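Local atomic coordinates of BB_2cx5_001 (Thermus thermophilus, PDB entry 3RI0), a protein that serves as an epitope scaffold, a designed immunogen candidate that presents a grafted linear HIV epitope on a Thermus thermophilus protein of the aminoacyl-tRNA editing family. Residues R69-L72 / G73-A76; R137-P140 / K141-L144; E85-K88 / W89-A92. The protein carries 6 engineered substitutions. All coordinates share one frame; numbering follows the deposited sequence.

Overall arrangement
Three helix starts in one aminoacyl-tRNA editing domain make up this set, and each is built from a loop or strand end that runs without a gap into a helix. Along the chain the order is interaction 1 (helix 72-79), interaction 3 (helix 88-95) and interaction 2 (helix 140-147), the last entered directly from strand 134-138 of the mixed sheet. Interactions 1 and 3 are surface contacts with centres about 18 Å apart; interaction 2 is partly buried, about 22 Å from the first and 26 Å from the third by centres. No two of them touch, so the same problem, capping a helix N-terminus, is solved three times independently.

Interaction 1 of 3, residues R69-L72 / G73-A76. Engineered in segment 73-76: A76 (natural residue Thr).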
ATOM      1  N   ARG A  69       3.995  -4.836  11.847  1.00 28.28           N
ATOM      2  CA  ARG A  69       5.231  -4.735  11.100  1.00 31.59           C
ATOM      3  C   ARG A  69       5.393  -6.097  10.415  1.00 30.70           C
ATOM      4  O   ARG A  69       5.095  -7.146  10.994  1.00 29.16           O
ATOM      5  CB  ARG A  69       6.417  -4.346  12.005  1.00 35.33           C
ATOM      6  CG  ARG A  69       6.660  -5.194  13.238  1.00 39.17           C
ATOM      7  CD  ARG A  69       7.024  -4.345  14.488  1.00 43.67           C
ATOM      8  NE  ARG A  69       7.380  -2.945  14.217  1.00 46.88           N
ATOM      9  CZ  ARG A  69       7.778  -2.081  15.153  1.00 48.50           C
ATOM     10  NH1 ARG A  69       7.880  -2.465  16.419  1.00 48.82           N
ATOM     11  NH2 ARG A  69       8.059  -0.826  14.826  1.00 49.69           N
ATOM     12  N   LEU A  70       5.806  -6.056   9.154  1.00 30.34           N
ATOM     13  CA  LEU A  70       5.963  -7.253   8.342  1.00 29.83           C
ATOM     14  C   LEU A  70       6.950  -8.299   8.850  1.00 29.05           C
ATOM     15  O   LEU A  70       8.118  -8.001   9.092  1.00 27.76           O
ATOM     16  CB  LEU A  70       6.368  -6.863   6.924  1.00 30.36           C
ATOM     17  CG  LEU A  70       6.532  -8.050   5.972  1.00 29.75           C
ATOM     18  CD1 LEU A  70       5.178  -8.737   5.757  1.00 28.33           C
ATOM     19  CD2 LEU A  70       7.096  -7.566   4.654  1.00 30.34           C
ATOM     20  N   ASP A  71       6.473  -9.529   9.002  1.00 28.81           N
ATOM     21  CA  ASP A  71       7.338 -10.613   9.436  1.00 28.54           C
ATOM     22  C   ASP A  71       7.975 -11.141   8.157  1.00 28.74           C
ATOM     23  O   ASP A  71       7.341 -11.873   7.397  1.00 27.18           O
ATOM     24  CB  ASP A  71       6.531 -11.724  10.102  1.00 28.06           C
ATOM     25  CG  ASP A  71       7.416 -12.837  10.646  1.00 29.13           C
ATOM     26  OD1 ASP A  71       8.388 -13.199   9.953  1.00 26.14           O
ATOM     27  OD2 ASP A  71       7.134 -13.346  11.759  1.00 29.01           O
ATOM     28  N   LEU A  72       9.217 -10.748   7.906  1.00 30.21           N
ATOM     29  CA  LEU A  72       9.917 -11.184   6.702  1.00 31.19           C
ATOM     30  C   LEU A  72      10.072 -12.698   6.623  1.00 31.46           C
ATOM     31  O   LEU A  72      10.290 -13.250   5.542  1.00 30.72           O
ATOM     32  CB  LEU A  72      11.285 -10.510   6.614  1.00 32.76           C
ATOM     33  CG  LEU A  72      11.219  -9.027   6.255  1.00 32.82           C
ATOM     34  CD1 LEU A  72      12.607  -8.431   6.329  1.00 34.05           C
ATOM     35  CD2 LEU A  72      10.628  -8.864   4.862  1.00 31.50           C
ATOM     36  N   GLY A  73       9.956 -13.366   7.767  1.00 30.84           N
ATOM     37  CA  GLY A  73      10.069 -14.812   7.780  1.00 30.29           C
ATOM     38  C   GLY A  73       8.894 -15.441   7.057  1.00 31.10           C
ATOM     39  O   GLY A  73       9.079 -16.284   6.180  1.00 31.70           O
ATOM     40  N   LYS A  74       7.682 -15.019   7.416  1.00 30.57           N
ATOM     41  CA  LYS A  74       6.462 -15.543   6.804  1.00 29.86           C
ATOM     42  C   LYS A  74       6.353 -15.094   5.350  1.00 29.60           C
ATOM     43  O   LYS A  74       5.909 -15.841   4.479  1.00 29.27           O
ATOM     44  CB  LYS A  74       5.230 -15.044   7.551  1.00 30.50           C
ATOM     45  CG  LYS A  74       5.289 -15.163   9.061  1.00 30.90           C
ATOM     46  CD  LYS A  74       4.025 -14.584   9.669  1.00 30.99           C
ATOM     47  CE  LYS A  74       3.963 -14.783  11.177  1.00 31.82           C
ATOM     48  NZ  LYS A  74       2.592 -14.484  11.697  1.00 29.98           N
ATOM     49  N   ALA A  75       6.749 -13.853   5.098  1.00 30.09           N
ATOM     50  CA  ALA A  75       6.692 -13.299   3.755  1.00 29.69           C
ATOM     51  C   ALA A  75       7.532 -14.130   2.791  1.00 29.79           C
ATOM     52  O   ALA A  75       7.143 -14.333   1.643  1.00 29.95           O
ATOM     53  CB  ALA A  75       7.175 -11.855   3.769  1.00 30.35           C
ATOM     54  N   ALA A  76       8.673 -14.626   3.266  1.00 30.06           N
ATOM     55  CA  ALA A  76       9.590 -15.424   2.451  1.00 31.37           C
ATOM     56  C   ALA A  76       9.159 -16.876   2.215  1.00 32.52           C
ATOM     57  O   ALA A  76       9.306 -17.393   1.110  1.00 33.37           O
ATOM     58  CB  ALA A  76      10.992 -15.397   3.067  1.00 29.27           C
TER
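D71 caps helix 72-79 by turning its carboxylate back onto the amides of G73 and K74. This is a classical aspartate N-cap, in which a side-chain oxygen takes up N-H groups that the opening turn cannot pair with earlier carbonyls. OD1 is used twice. The K74 N to D71 OD1 bond is 3.2 Å long, and it reaches the oxygen from well above the carboxylate plane, 61° out of it. The second, from G73 N to D71 OD1, is short at 2.7 Å but strongly bent and therefore weak. With CG anti to the backbone N (chi1 -176°), the carboxylate is swung to the side of the carbonyl carbon, where both amides can be met. The backbone then takes over: A75 N donates to D71 O at 3.1 Å and A76 N to L72 O.

Around this polar centre the aliphatic part of K74 passes across the D71 side chain at about a right angle, its CG 3.5 Å from D71 CG. The ammonium group does not end on this carboxylate, since K74 NZ lies 4.7 Å from D71 OD2. Instead the extended chain carries it on to a hydrogen bond with the K155 carbonyl and a salt bridge with D153, tying the helix start to the C-terminal part of the chain. L70, which also rests on Y53 and L154, supplies the apolar flank. The engineered A76 sets its CB 3.4 Å from L72 O, and the methyl CD1 of L70 meets CB of the buried A75 at 4.2 Å.

Interaction 2 of 3, residues R137-P140 / K141-L144; sequences RATP and KELL
T139 and E142 exchange hydrogen bonds across the first turn of helix 140-147, each side chain serving the other's backbone. The stronger half is T139 N to E142 OE1, 3.1 Å and nearly straight at 169°, using the anti lone pair of that oxygen. In return E142 N donates to T139 OG1, a weak bond of 3.3 Å. OG1 sits between its own backbone N and carbonyl carbon (chi1 64°), which turns it toward the helix amide. The other carboxylate oxygen, OE2, is bound by H20, so both ends of the E142 group are held and its rotation should be restricted.

Two backbone bonds continue the turn: L143 N meets T139 O at 3.0 Å, and L144 N meets P140 O at 2.9 Å.

Packing between the side chains is modest. E142 CG lies 3.4 Å from T139 OG1, and its OE1 is 3.8 Å from A138 CB. Beyond the turn, P140 leans on L120, and L143 and L144 on L115 of strand 113-116. The reciprocal pairing of T139 and E142 is a capping box, here placed where strand 134-138 gives way to a helix.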
ATOM      1  N   ARG A 137      -9.789   6.078   0.500  1.00 14.93           N
ATOM      2  CA  ARG A 137     -10.353   4.964   1.237  1.00 17.13           C
ATOM      3  C   ARG A 137     -11.008   3.959   0.320  1.00 17.71           C
ATOM      4  O   ARG A 137     -11.397   4.279  -0.811  1.00 18.98           O
ATOM      5  CB  ARG A 137     -11.371   5.447   2.260  1.00 18.43           C
ATOM      6  CG  ARG A 137     -12.669   5.927   1.678  1.00 21.39           C
ATOM      7  CD  ARG A 137     -13.727   6.084   2.760  1.00 26.19           C
ATOM      8  NE  ARG A 137     -14.450   4.850   3.064  1.00 26.98           N
ATOM      9  CZ  ARG A 137     -15.149   4.153   2.171  1.00 28.47           C
ATOM     10  NH1 ARG A 137     -15.215   4.562   0.909  1.00 29.87           N
ATOM     11  NH2 ARG A 137     -15.799   3.053   2.538  1.00 27.42           N
ATOM     12  N   ALA A 138     -11.134   2.738   0.817  1.00 16.53           N
ATOM     13  CA  ALA A 138     -11.757   1.668   0.065  1.00 17.36           C
ATOM     14  C   ALA A 138     -12.056   0.571   1.055  1.00 18.30           C
ATOM     15  O   ALA A 138     -11.463   0.536   2.132  1.00 20.25           O
ATOM     16  CB  ALA A 138     -10.803   1.157  -1.012  1.00 17.82           C
ATOM     17  N   THR A 139     -12.981  -0.317   0.713  1.00 18.36           N
ATOM     18  CA  THR A 139     -13.281  -1.424   1.611  1.00 20.57           C
ATOM     19  C   THR A 139     -12.236  -2.478   1.265  1.00 20.20           C
ATOM     20  O   THR A 139     -11.651  -2.444   0.179  1.00 19.27           O
ATOM     21  CB  THR A 139     -14.692  -2.010   1.367  1.00 20.41           C
ATOM     22  OG1 THR A 139     -14.750  -2.586   0.054  1.00 22.32           O
ATOM     23  CG2 THR A 139     -15.757  -0.918   1.477  1.00 19.20           C
ATOM     24  N   PRO A 140     -11.954  -3.398   2.197  1.00 21.08           N
ATOM     25  CA  PRO A 140     -10.971  -4.448   1.941  1.00 20.45           C
ATOM     26  C   PRO A 140     -11.304  -5.218   0.669  1.00 20.50           C
ATOM     27  O   PRO A 140     -10.411  -5.616  -0.076  1.00 19.96           O
ATOM     28  CB  PRO A 140     -11.084  -5.317   3.181  1.00 20.68           C
ATOM     29  CG  PRO A 140     -11.320  -4.308   4.250  1.00 21.81           C
ATOM     30  CD  PRO A 140     -12.374  -3.420   3.612  1.00 22.88           C
ATOM     31  N   LYS A 141     -12.597  -5.400   0.412  1.00 21.26           N
ATOM     32  CA  LYS A 141     -13.041  -6.132  -0.767  1.00 21.60           C
ATOM     33  C   LYS A 141     -12.556  -5.438  -2.031  1.00 20.51           C
ATOM     34  O   LYS A 141     -12.072  -6.088  -2.961  1.00 19.55           O
ATOM     35  CB  LYS A 141     -14.571  -6.241  -0.783  1.00 23.28           C
ATOM     36  CG  LYS A 141     -15.076  -7.566  -1.346  1.00 28.00           C
ATOM     37  CD  LYS A 141     -16.597  -7.595  -1.549  1.00 31.22           C
ATOM     38  CE  LYS A 141     -17.053  -8.962  -2.077  1.00 32.85           C
ATOM     39  NZ  LYS A 141     -18.449  -8.987  -2.610  1.00 32.24           N
ATOM     40  N   GLU A 142     -12.690  -4.115  -2.066  1.00 20.38           N
ATOM     41  CA  GLU A 142     -12.248  -3.338  -3.215  1.00 20.31           C
ATOM     42  C   GLU A 142     -10.737  -3.399  -3.324  1.00 20.83           C
ATOM     43  O   GLU A 142     -10.198  -3.630  -4.399  1.00 23.43           O
ATOM     44  CB  GLU A 142     -12.709  -1.886  -3.091  1.00 22.46           C
ATOM     45  CG  GLU A 142     -14.225  -1.722  -3.140  1.00 22.99           C
ATOM     46  CD  GLU A 142     -14.676  -0.279  -2.991  1.00 24.32           C
ATOM     47  OE1 GLU A 142     -14.356   0.352  -1.960  1.00 22.21           O
ATOM     48  OE2 GLU A 142     -15.359   0.220  -3.912  1.00 25.13           O
ATOM     49  N   LEU A 143     -10.049  -3.206  -2.208  1.00 20.52           N
ATOM     50  CA  LEU A 143      -8.591  -3.251  -2.210  1.00 19.73           C
ATOM     51  C   LEU A 143      -8.123  -4.552  -2.862  1.00 20.88           C
ATOM     52  O   LEU A 143      -7.200  -4.541  -3.680  1.00 20.28           O
ATOM     53  CB  LEU A 143      -8.050  -3.142  -0.774  1.00 18.43           C
ATOM     54  CG  LEU A 143      -6.522  -3.109  -0.621  1.00 20.50           C
ATOM     55  CD1 LEU A 143      -5.946  -1.927  -1.403  1.00 17.19           C
ATOM     56  CD2 LEU A 143      -6.149  -3.001   0.842  1.00 19.70           C
ATOM     57  N   LEU A 144      -8.762  -5.664  -2.498  1.00 19.55           N
ATOM     58  CA  LEU A 144      -8.415  -6.968  -3.056  1.00 21.05           C
ATOM     59  C   LEU A 144      -8.721  -7.055  -4.544  1.00 21.81           C
ATOM     60  O   LEU A 144      -7.960  -7.666  -5.299  1.00 21.39           O
ATOM     61  CB  LEU A 144      -9.176  -8.084  -2.327  1.00 21.88           C
ATOM     62  CG  LEU A 144      -8.723  -8.439  -0.912  1.00 23.68           C
ATOM     63  CD1 LEU A 144      -9.696  -9.426  -0.280  1.00 24.05           C
ATOM     64  CD2 LEU A 144      -7.311  -9.024  -0.969  1.00 24.00           C
TER

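Interaction 3 of 3, residues E85-K88 / W89-A92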
ATOM      1  N   GLU A  85      15.510  -5.936   1.169  1.00 29.54           N
ATOM      2  CA  GLU A  85      15.172  -4.544   1.111  1.00 28.69           C
ATOM      3  C   GLU A  85      15.549  -3.956  -0.243  1.00 24.85           C
ATOM      4  O   GLU A  85      16.581  -4.302  -0.809  1.00 21.88           O
ATOM      5  CB  GLU A  85      15.929  -3.853   2.231  1.00 32.52           C
ATOM      6  CG  GLU A  85      15.573  -2.421   2.446  1.00 38.96           C
ATOM      7  CD  GLU A  85      15.447  -2.129   3.910  1.00 42.02           C
ATOM      8  OE1 GLU A  85      16.390  -2.469   4.664  1.00 44.23           O
ATOM      9  OE2 GLU A  85      14.402  -1.574   4.313  1.00 45.17           O
ATOM     10  N   LEU A  86      14.691  -3.089  -0.761  1.00 21.54           N
ATOM     11  CA  LEU A  86      14.945  -2.438  -2.037  1.00 21.07           C
ATOM     12  C   LEU A  86      15.325  -0.995  -1.755  1.00 20.78           C
ATOM     13  O   LEU A  86      14.710  -0.341  -0.902  1.00 21.89           O
ATOM     14  CB  LEU A  86      13.701  -2.471  -2.923  1.00 18.01           C
ATOM     15  CG  LEU A  86      13.342  -3.810  -3.571  1.00 16.99           C
ATOM     16  CD1 LEU A  86      12.046  -3.662  -4.323  1.00 13.89           C
ATOM     17  CD2 LEU A  86      14.464  -4.262  -4.510  1.00 16.16           C
ATOM     18  N   ASP A  87      16.333  -0.485  -2.452  1.00 20.40           N
ATOM     19  CA  ASP A  87      16.710   0.895  -2.212  1.00 19.70           C
ATOM     20  C   ASP A  87      15.743   1.832  -2.922  1.00 18.68           C
ATOM     21  O   ASP A  87      14.853   1.392  -3.655  1.00 16.42           O
ATOM     22  CB  ASP A  87      18.172   1.163  -2.628  1.00 20.06           C
ATOM     23  CG  ASP A  87      18.400   1.115  -4.136  1.00 22.58           C
ATOM     24  OD1 ASP A  87      19.521   0.726  -4.534  1.00 25.56           O
ATOM     25  OD2 ASP A  87      17.500   1.482  -4.917  1.00 20.87           O
ATOM     26  N   LYS A  88      15.917   3.120  -2.663  1.00 18.23           N
ATOM     27  CA  LYS A  88      15.086   4.180  -3.221  1.00 19.78           C
ATOM     28  C   LYS A  88      14.862   4.150  -4.720  1.00 18.88           C
ATOM     29  O   LYS A  88      13.751   4.369  -5.200  1.00 17.60           O
ATOM     30  CB  LYS A  88      15.710   5.530  -2.902  1.00 21.32           C
ATOM     31  CG  LYS A  88      15.280   6.114  -1.599  1.00 25.04           C
ATOM     32  CD  LYS A  88      15.895   7.498  -1.456  1.00 29.05           C
ATOM     33  CE  LYS A  88      17.357   7.389  -1.055  1.00 29.18           C
ATOM     34  NZ  LYS A  88      18.213   8.301  -1.866  1.00 30.10           N
ATOM     35  N   TRP A  89      15.946   3.933  -5.451  1.00 17.29           N
ATOM     36  CA  TRP A  89      15.916   3.923  -6.899  1.00 19.95           C
ATOM     37  C   TRP A  89      15.032   2.828  -7.465  1.00 19.73           C
ATOM     38  O   TRP A  89      14.193   3.083  -8.335  1.00 20.80           O
ATOM     39  CB  TRP A  89      17.332   3.780  -7.417  1.00 20.32           C
ATOM     40  CG  TRP A  89      18.265   4.611  -6.620  1.00 24.32           C
ATOM     41  CD1 TRP A  89      19.134   4.185  -5.653  1.00 25.09           C
ATOM     42  CD2 TRP A  89      18.337   6.039  -6.627  1.00 24.59           C
ATOM     43  NE1 TRP A  89      19.735   5.266  -5.054  1.00 25.68           N
ATOM     44  CE2 TRP A  89      19.262   6.415  -5.634  1.00 25.48           C
ATOM     45  CE3 TRP A  89      17.706   7.037  -7.376  1.00 25.26           C
ATOM     46  CZ2 TRP A  89      19.573   7.755  -5.367  1.00 26.82           C
ATOM     47  CZ3 TRP A  89      18.012   8.364  -7.116  1.00 27.41           C
ATOM     48  CH2 TRP A  89      18.940   8.712  -6.118  1.00 27.58           C
ATOM     49  N   ALA A  90      15.211   1.613  -6.965  1.00 19.51           N
ATOM     50  CA  ALA A  90      14.427   0.487  -7.450  1.00 19.83           C
ATOM     51  C   ALA A  90      12.952   0.653  -7.078  1.00 18.78           C
ATOM     52  O   ALA A  90      12.070   0.297  -7.860  1.00 19.14           O
ATOM     53  CB  ALA A  90      14.982  -0.811  -6.880  1.00 19.81           C
ATOM     54  N   VAL A  91      12.693   1.200  -5.892  1.00 16.36           N
ATOM     55  CA  VAL A  91      11.322   1.393  -5.448  1.00 14.28           C
ATOM     56  C   VAL A  91      10.583   2.294  -6.428  1.00 14.32           C
ATOM     57  O   VAL A  91       9.460   1.984  -6.824  1.00 12.76           O
ATOM     58  CB  VAL A  91      11.250   2.014  -4.028  1.00 14.87           C
ATOM     59  CG1 VAL A  91       9.804   2.314  -3.665  1.00 14.11           C
ATOM     60  CG2 VAL A  91      11.839   1.040  -3.007  1.00 12.36           C
ATOM     61  N   ALA A  92      11.218   3.402  -6.813  1.00 13.46           N
ATOM     62  CA  ALA A  92      10.624   4.342  -7.761  1.00 13.23           C
ATOM     63  C   ALA A  92      10.543   3.700  -9.147  1.00 12.59           C
ATOM     64  O   ALA A  92       9.536   3.818  -9.849  1.00 10.34           O
ATOM     65  CB  ALA A  92      11.457   5.636  -7.837  1.00 10.29           C
TER
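D87 reaches A90 and W89 in the opening turn of helix 88-95, and its side chain can be followed outward atom by atom. From CB the chain turns to CG, which lies between the backbone N and the carbonyl carbon, a rotation (chi1 69°) that brings the carboxylate beside the amide of A90. There D87 CG comes within 3.5 Å of W89 CD1. At the tip the two oxygens have different roles. D87 OD2 accepts from A90 N at 3.1 Å; the bond is nearly straight (169°) and meets the oxygen almost along its C-O axis. The same D87 OD2 lies 3.2 Å from W89 CD1, in an oblique position relative to the indole. D87 OD1 is at the edge of that ring and in its plane, 3.7 Å from W89 CD1, with the carboxylate and ring planes turned 78° apart.

At the six-membered end of the indole, and displaced to the same side of its plane as D87 OD2, K88 runs alongside W89 in the same direction, bringing K88 NZ obliquely to 3.8 Å from W89 CZ2. V91 N binds D87 O, and A92 N binds K88 O, carrying the backbone into regular helical pairing. Apolar contacts lie farther back: L86 CB approaches V91 CG2 at 4.0 Å, and L86 CD2 also meets A90 CB. An aspartate that accepts an amide from the first turn in this way is a helix N-cap, here at the surface where the loop after strand 84-85 enters helix 88-95.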